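Local coordinates for molybdenum cofactor carrier protein (PDB 2IZ6) that binds and carries the molybdenum cofactor, probably protecting it and holding it ready for molybdenum enzymes in this green alga, at the interface of chains A and B and the interface of chains A and C. Residues are numbered along the deposited sequence; one frame, centred on the assembly and turned at random. Chains: chain A/B/C, Molybdenum cofactor carrier protein.

Contact 1: the interface of chains A and B. Residues chain A 145-146, 149; chain B 142-143.
B:Glu142 reaches across to A:Ser149 and A:Phe146 where helix 141-150 of chain A meets the same helix of chain B about a two-fold axis. It buries 66 Å² here, more than any other residue of the patch. Its CG sits beside its own backbone N (chi1 -77°), and the extended chain beyond runs past the backbone of A:Phe146 to bring the carboxylate to the chain A helix. There the carboxylate oxygen OE1 is modelled 2.7 Å from the hydroxyl OG of A:Ser149, a possible hydrogen bond but a doubtful one, because OE1 also sits implausibly near the serine CB. The firmer use of the hydroxyl is its donation to the backbone O of A:Phe146, one turn back, at 2.5 Å and in the carbonyl plane. An alanine in place of A:Ser149 would probably cost the carboxylate of B:Glu142 its nearby hydroxyl and leave the backbone O of A:Phe146 without that donor. The whole is a helix-to-helix contact that may join two subunits of the carrier in the deposited tetramer. On the other flank A:Phe146 swings its ring away from its backbone N (chi1 173°) and lays one rim against B:Ala143, which sits beyond that rim and to one side of the ring plane. Ring atom CD1 is 3.7 Å from CA of B:Ala143, and the neighbouring CE1 is 3.8 Å from its methyl CB.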
# COMPACT_ATOMS: atom_id res chain seq x y z
N LYS A 145 20.62 -13.44 16.47
CA LYS A 145 20.61 -12.83 17.80
C LYS A 145 19.67 -11.61 17.85
O LYS A 145 18.88 -11.45 18.78
CB LYS A 145 22.06 -12.40 18.19
CG LYS A 145 22.93 -13.61 18.51
CD LYS A 145 24.35 -13.23 18.98
CE LYS A 145 25.44 -14.26 18.45
NZ LYS A 145 26.10 -15.24 19.43
N PHE A 146 19.70 -10.80 16.80
CA PHE A 146 18.85 -9.60 16.73
C PHE A 146 17.34 -9.94 16.73
O PHE A 146 16.58 -9.48 17.58
CB PHE A 146 19.23 -8.74 15.55
CG PHE A 146 18.25 -7.58 15.35
CD1 PHE A 146 18.15 -6.57 16.27
CD2 PHE A 146 17.39 -7.57 14.25
CE1 PHE A 146 17.21 -5.49 16.07
CE2 PHE A 146 16.51 -6.52 14.03
CZ PHE A 146 16.40 -5.53 14.93
N SER A 149 16.20 -11.30 19.97
CA SER A 149 15.94 -10.20 20.94
C SER A 149 14.62 -9.49 20.71
O SER A 149 14.06 -8.97 21.69
CB SER A 149 17.06 -9.14 20.94
OG SER A 149 17.13 -8.30 19.75
N GLU B 142 22.95 -5.51 19.71
CA GLU B 142 22.51 -6.42 18.64
C GLU B 142 21.98 -5.69 17.47
O GLU B 142 22.20 -6.09 16.34
CB GLU B 142 21.39 -7.36 19.10
CG GLU B 142 21.91 -8.45 19.91
CD GLU B 142 20.88 -9.07 20.76
OE1 GLU B 142 19.69 -8.79 20.54
OE2 GLU B 142 21.28 -9.86 21.63
N ALA B 143 21.20 -4.63 17.74
CA ALA B 143 20.65 -3.84 16.68
C ALA B 143 21.74 -3.17 15.90
O ALA B 143 21.77 -3.22 14.71
CB ALA B 143 19.68 -2.80 17.22

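Contact 2: the interface of chains A and C. Residues chain A 91-93, 95; chain C 104, 106-107.
Turned beside its own backbone N (chi1 -47°), the hydroxyl of C:Ser107 points at the backbone N of A:Val93 in strand 90-93, and the CG1 of this valine is in turn swung opposite its backbone N (chi1 -176°) and towards C:Leu106. Strand 90-93 of chain A thus meets the short 3-10 helix 105-107 of chain C. The backbone N-H of A:Val93 gives an almost straight hydrogen bond, 173° at the hydrogen, to OG of C:Ser107 at 2.8 Å. That hydroxyl accepts from one chain and donates within the other: its proton goes to the backbone O of C:Asn104 at 2.7 Å, in the carbonyl plane, which would fix its rotation and leave the oxygen placed to accept from chain A. A:Val93 hides 54 Å², the most in the patch. Its side chain crosses that of C:Leu106 at about a right angle, with methyl CG1 3.9 Å from the leucine CB, while CG2 lies over the backbone between C:Leu106 and C:Ser107. Farther along, the leucine methyl CD1 rests 3.6 Å from CA of A:Gly95, which has no side chain to hold it off. Beside the serine, the CG2 methyl of A:Ile92 meets the amide of C:Asn104, again crosswise, with the amide carbon CG 3.9 Å away. At the other end a water joins the two backbones, 2.9 Å from O of A:Pro91 and 2.7 Å from O of C:Ser107. Strand backbone, hydroxyl, water and aliphatic groups together stitch one subunit to the next, and with its two-fold twin the site is likely to hold two carrier subunits together in the deposited tetramer.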
# COMPACT_ATOMS: atom_id res chain seq x y z
N PRO A 91 -0.10 -15.88 -9.93
CA PRO A 91 0.61 -14.62 -9.80
C PRO A 91 -0.27 -13.62 -9.13
O PRO A 91 -1.34 -13.32 -9.66
CB PRO A 91 0.95 -14.25 -11.29
CG PRO A 91 0.53 -15.40 -12.13
CD PRO A 91 -0.59 -16.04 -11.32
N ILE A 92 0.16 -13.09 -8.00
CA ILE A 92 -0.54 -12.02 -7.30
C ILE A 92 0.23 -10.73 -7.59
O ILE A 92 1.41 -10.60 -7.27
CB ILE A 92 -0.66 -12.30 -5.77
CG1 ILE A 92 -1.50 -13.55 -5.49
CG2 ILE A 92 -1.23 -11.09 -5.05
CD1 ILE A 92 -2.95 -13.47 -5.89
N VAL A 93 -0.45 -9.77 -8.18
CA VAL A 93 0.16 -8.50 -8.59
C VAL A 93 -0.40 -7.40 -7.69
O VAL A 93 -1.59 -7.14 -7.75
CB VAL A 93 -0.17 -8.19 -10.04
CG1 VAL A 93 0.56 -6.90 -10.50
CG2 VAL A 93 0.26 -9.26 -10.92
N GLY A 95 0.51 -4.05 -7.13
CA GLY A 95 0.41 -2.72 -7.62
C GLY A 95 0.88 -1.80 -6.56
O GLY A 95 0.30 -0.73 -6.43
N ASN C 104 -6.21 -7.03 -4.80
CA ASN C 104 -5.13 -7.26 -5.75
C ASN C 104 -5.64 -7.52 -7.19
O ASN C 104 -5.17 -8.40 -7.94
CB ASN C 104 -4.21 -8.41 -5.22
CG ASN C 104 -3.35 -7.97 -4.00
OD1 ASN C 104 -3.15 -6.81 -3.74
ND2 ASN C 104 -2.85 -8.92 -3.29
N LEU C 106 -5.25 -6.22 -10.12
CA LEU C 106 -4.21 -6.29 -11.22
C LEU C 106 -3.75 -7.76 -11.53
O LEU C 106 -3.08 -8.02 -12.53
CB LEU C 106 -2.97 -5.41 -10.92
CG LEU C 106 -2.90 -3.85 -10.85
CD1 LEU C 106 -1.51 -3.38 -10.59
CD2 LEU C 106 -3.42 -3.20 -12.14
N SER C 107 -4.05 -8.69 -10.66
CA SER C 107 -3.77 -10.07 -10.85
C SER C 107 -4.75 -10.70 -11.83
O SER C 107 -4.47 -11.75 -12.37
CB SER C 107 -3.89 -10.82 -9.52
OG SER C 107 -3.19 -10.14 -8.46
O HOH W 1 -2.06 -12.90 -12.41

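Contact 1 and contact 2 lie about 34 Å apart, measured between the centres of their C-alpha atoms, and chain A takes part in both. They share no residue or secondary-structure element: contact 1 sets helix 141-150 against its own copy, whereas contact 2 sets strand 90-93 and A:Gly95 against C:Asn104 and the 3-10 helix 105-107. Each belongs to its own two-fold interface, so every subunit can hold two different neighbours at once. Two such distinct interfaces fit the four-copy deposited assembly, which may be the form that works in the cell, although the coordinates alone do not prove it.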